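Local coordinates for protein hydrolase (Bacteroides thetaiotaomicron, PDB 2OBB) that is of unknown function but binds a magnesium ion and is probably a hydrolase of the haloacid dehalogenase (HAD) type, at residues A[110-115]-A[120-125]. Residues are numbered along the deposited sequence; the frame is centred on the assembly and turned at random.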
ATOM      1  N   TYR A 110      -9.119 -12.729   3.133  1.00 58.28           N
ATOM      2  CA  TYR A 110      -8.794 -14.122   2.891  1.00 59.08           C
ATOM      3  C   TYR A 110      -9.430 -14.696   1.613  1.00 59.87           C
ATOM      4  O   TYR A 110      -8.738 -15.270   0.758  1.00 59.93           O
ATOM      5  CB  TYR A 110      -9.166 -14.956   4.108  1.00 59.33           C
ATOM      6  CG  TYR A 110      -8.840 -16.411   3.926  1.00 60.07           C
ATOM      7  CD1 TYR A 110      -7.516 -16.865   3.973  1.00 59.91           C
ATOM      8  CD2 TYR A 110      -9.853 -17.335   3.685  1.00 59.64           C
ATOM      9  CE1 TYR A 110      -7.209 -18.222   3.775  1.00 61.51           C
ATOM     10  CE2 TYR A 110      -9.570 -18.685   3.499  1.00 62.35           C
ATOM     11  CZ  TYR A 110      -8.250 -19.127   3.544  1.00 62.26           C
ATOM     12  OH  TYR A 110      -8.000 -20.475   3.372  1.00 62.57           O
ATOM     13  N   GLU A 111     -10.742 -14.547   1.470  1.00 60.64           N
ATOM     14  CA  GLU A 111     -11.400 -14.963   0.223  1.00 62.13           C
ATOM     15  C   GLU A 111     -10.740 -14.346  -1.017  1.00 63.20           C
ATOM     16  O   GLU A 111     -10.553 -15.021  -2.023  1.00 64.01           O
ATOM     17  CB  GLU A 111     -12.893 -14.652   0.255  1.00 61.34           C
ATOM     18  CG  GLU A 111     -13.609 -14.880  -1.049  1.00 62.09           C
ATOM     19  CD  GLU A 111     -15.123 -14.657  -0.949  1.00 63.36           C
ATOM     20  OE1 GLU A 111     -15.591 -14.129   0.100  1.00 64.85           O
ATOM     21  OE2 GLU A 111     -15.853 -15.007  -1.919  1.00 62.10           O
HETATM   22  N   MSE A 112     -10.380 -13.071  -0.957  1.00 64.13           N
HETATM   23  CA  MSE A 112      -9.801 -12.398  -2.130  1.00 66.05           C
HETATM   24  C   MSE A 112      -8.448 -13.009  -2.546  1.00 64.85           C
HETATM   25  O   MSE A 112      -8.219 -13.298  -3.730  1.00 64.45           O
HETATM   26  CB  MSE A 112      -9.652 -10.898  -1.872  1.00 65.71           C
HETATM   27  CG  MSE A 112     -10.954 -10.170  -1.643  1.00 67.67           C
HETATM   28 SE   MSE A 112     -10.696  -8.220  -1.436  1.00 71.73          SE
HETATM   29  CE  MSE A 112      -9.436  -8.105  -0.013  1.00 65.27           C
ATOM     30  N   ILE A 113      -7.566 -13.200  -1.567  1.00 64.41           N
ATOM     31  CA  ILE A 113      -6.270 -13.839  -1.788  1.00 64.29           C
ATOM     32  C   ILE A 113      -6.433 -15.294  -2.277  1.00 65.70           C
ATOM     33  O   ILE A 113      -5.812 -15.707  -3.276  1.00 65.54           O
ATOM     34  CB  ILE A 113      -5.432 -13.823  -0.492  1.00 63.83           C
ATOM     35  CG1 ILE A 113      -5.216 -12.392  -0.044  1.00 61.37           C
ATOM     36  CG2 ILE A 113      -4.125 -14.541  -0.680  1.00 61.52           C
ATOM     37  CD1 ILE A 113      -4.468 -12.259   1.221  1.00 62.57           C
ATOM     38  N   LYS A 114      -7.280 -16.045  -1.567  1.00 66.20           N
ATOM     39  CA  LYS A 114      -7.476 -17.463  -1.810  1.00 66.87           C
ATOM     40  C   LYS A 114      -8.133 -17.737  -3.153  1.00 67.12           C
ATOM     41  O   LYS A 114      -7.708 -18.622  -3.886  1.00 67.32           O
ATOM     42  CB  LYS A 114      -8.318 -18.071  -0.680  1.00 67.40           C
ATOM     43  CG  LYS A 114      -8.415 -19.582  -0.722  1.00 68.15           C
ATOM     44  CD  LYS A 114      -7.210 -20.237  -0.059  1.00 72.44           C
ATOM     45  CE  LYS A 114      -7.225 -21.751  -0.301  1.00 74.68           C
ATOM     46  NZ  LYS A 114      -8.137 -22.424   0.661  1.00 75.23           N
ATOM     47  N   GLU A 115      -9.179 -16.983  -3.466  1.00 67.31           N
ATOM     48  CA  GLU A 115      -9.971 -17.227  -4.657  1.00 67.63           C
ATOM     49  C   GLU A 115      -9.519 -16.343  -5.824  1.00 68.03           C
ATOM     50  O   GLU A 115     -10.102 -16.406  -6.913  1.00 68.73           O
ATOM     51  CB  GLU A 115     -11.455 -17.008  -4.361  1.00 67.31           C
ATOM     52  CG  GLU A 115     -11.974 -17.738  -3.132  1.00 68.56           C
ATOM     53  CD  GLU A 115     -11.817 -19.255  -3.226  1.00 71.03           C
ATOM     54  OE1 GLU A 115     -12.151 -19.821  -4.300  1.00 71.71           O
ATOM     55  OE2 GLU A 115     -11.365 -19.883  -2.232  1.00 69.99           O
ATOM     56  N   ALA A 120     -14.392  -6.074  -6.952  1.00 64.44           N
ATOM     57  CA  ALA A 120     -15.406  -6.148  -8.017  1.00 65.06           C
ATOM     58  C   ALA A 120     -16.074  -7.518  -8.006  1.00 65.75           C
ATOM     59  O   ALA A 120     -17.299  -7.617  -7.893  1.00 66.13           O
ATOM     60  CB  ALA A 120     -14.789  -5.846  -9.370  1.00 64.65           C
ATOM     61  N   ASP A 121     -15.256  -8.568  -8.080  1.00 66.82           N
ATOM     62  CA  ASP A 121     -15.715  -9.958  -7.938  1.00 67.69           C
ATOM     63  C   ASP A 121     -16.548 -10.175  -6.686  1.00 68.26           C
ATOM     64  O   ASP A 121     -17.679 -10.622  -6.789  1.00 68.27           O
ATOM     65  CB  ASP A 121     -14.529 -10.912  -7.904  1.00 67.61           C
ATOM     66  CG  ASP A 121     -13.701 -10.850  -9.154  1.00 68.38           C
ATOM     67  OD1 ASP A 121     -14.256 -10.510 -10.226  1.00 70.20           O
ATOM     68  OD2 ASP A 121     -12.495 -11.142  -9.069  1.00 68.65           O
ATOM     69  N   ILE A 122     -15.984  -9.851  -5.518  1.00 69.36           N
ATOM     70  CA  ILE A 122     -16.658 -10.012  -4.235  1.00 70.48           C
ATOM     71  C   ILE A 122     -18.073  -9.469  -4.296  1.00 71.76           C
ATOM     72  O   ILE A 122     -19.031 -10.179  -3.990  1.00 71.96           O
ATOM     73  CB  ILE A 122     -15.891  -9.298  -3.091  1.00 70.65           C
ATOM     74  CG1 ILE A 122     -14.511  -9.922  -2.871  1.00 69.67           C
ATOM     75  CG2 ILE A 122     -16.714  -9.293  -1.783  1.00 70.48           C
ATOM     76  CD1 ILE A 122     -14.526 -11.345  -2.340  1.00 69.30           C
ATOM     77  N   TYR A 123     -18.209  -8.222  -4.731  1.00 73.51           N
ATOM     78  CA  TYR A 123     -19.516  -7.584  -4.743  1.00 75.41           C
ATOM     79  C   TYR A 123     -20.450  -8.001  -5.889  1.00 76.70           C
ATOM     80  O   TYR A 123     -21.672  -8.082  -5.678  1.00 76.98           O
ATOM     81  CB  TYR A 123     -19.389  -6.066  -4.587  1.00 75.52           C
ATOM     82  CG  TYR A 123     -18.842  -5.686  -3.219  1.00 76.04           C
ATOM     83  CD1 TYR A 123     -19.674  -5.644  -2.094  1.00 76.43           C
ATOM     84  CD2 TYR A 123     -17.494  -5.397  -3.042  1.00 75.23           C
ATOM     85  CE1 TYR A 123     -19.165  -5.309  -0.819  1.00 76.62           C
ATOM     86  CE2 TYR A 123     -16.977  -5.061  -1.782  1.00 76.50           C
ATOM     87  CZ  TYR A 123     -17.818  -5.014  -0.678  1.00 76.49           C
ATOM     88  OH  TYR A 123     -17.303  -4.688   0.564  1.00 77.38           O
ATOM     89  N   SER A 124     -19.905  -8.304  -7.073  1.00 78.17           N
ATOM     90  CA  SER A 124     -20.775  -8.699  -8.199  1.00 79.78           C
ATOM     91  C   SER A 124     -21.470 -10.071  -8.015  1.00 80.66           C
ATOM     92  O   SER A 124     -20.831 -11.095  -7.753  1.00 80.73           O
ATOM     93  CB  SER A 124     -20.103  -8.517  -9.587  1.00 80.06           C
ATOM     94  OG  SER A 124     -19.069  -9.452  -9.864  1.00 80.78           O
ATOM     95  N   GLN A 125     -22.797 -10.051  -8.153  1.00 82.03           N
ATOM     96  CA  GLN A 125     -23.670 -11.201  -7.870  1.00 83.01           C
ATOM     97  C   GLN A 125     -24.560 -11.588  -9.070  1.00 83.04           C
ATOM     98  O   GLN A 125     -25.715 -12.020  -8.905  1.00 83.07           O
ATOM     99  CB  GLN A 125     -24.540 -10.898  -6.640  1.00 83.38           C
ATOM    100  CG  GLN A 125     -25.551  -9.755  -6.845  1.00 84.62           C
ATOM    101  CD  GLN A 125     -25.684  -8.865  -5.624  1.00 86.24           C
ATOM    102  OE1 GLN A 125     -24.735  -8.716  -4.837  1.00 86.95           O
ATOM    103  NE2 GLN A 125     -26.863  -8.265  -5.458  1.00 86.17           N
TER
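At the C-terminal end of the modelled chain, helix 106-115 and the short helix 119-123 are two consecutive helices joined by a short linker, and Ile122 of the second reaches Glu111 and Met112 of the first. The contact is slight, burying 120 Å² in all, and no hydrogen bond crosses it. The backbones are closest at Met112 and Ile122, whose CA atoms are 7.6 Å apart. In Ile122, chi1 of -64° points CG1 toward the first helix, and chi2 of -67° brings CD1 against both Glu111 and Met112. There CD1 of Ile122 sits 3.6 Å from CD of Glu111 and 3.8 Å from CG of Met112, a selenomethionine, whose side chain crosses that of Ile122 at about a right angle. Glu111 arrives from the opposite direction as an extended chain; OE1 and OE2 both lie 3.9 Å from Ile122 CD1, so the carboxylate meets the methyl in van der Waals contact, with no polar bond between them. Its charge is answered by a salt bridge from OE2 to Lys117 in the linker. With an alanine in place of Glu111, Lys117 is likely to lose its carboxylate partner and the Ile122 methyl one of its two neighbours across the contact. Met112 also packs on Val100 of the second subunit, and the ring of Tyr123 meets that of Tyr123 of the second subunit with nearly parallel planes. The helix pair thus lies at the dimer interface, its contact centred about 18 Å from the centre of the chain, on the periphery of what the parallel sheet and magnesium-binding Asp9 and Asp11 suggest is a HAD-like alpha/beta fold.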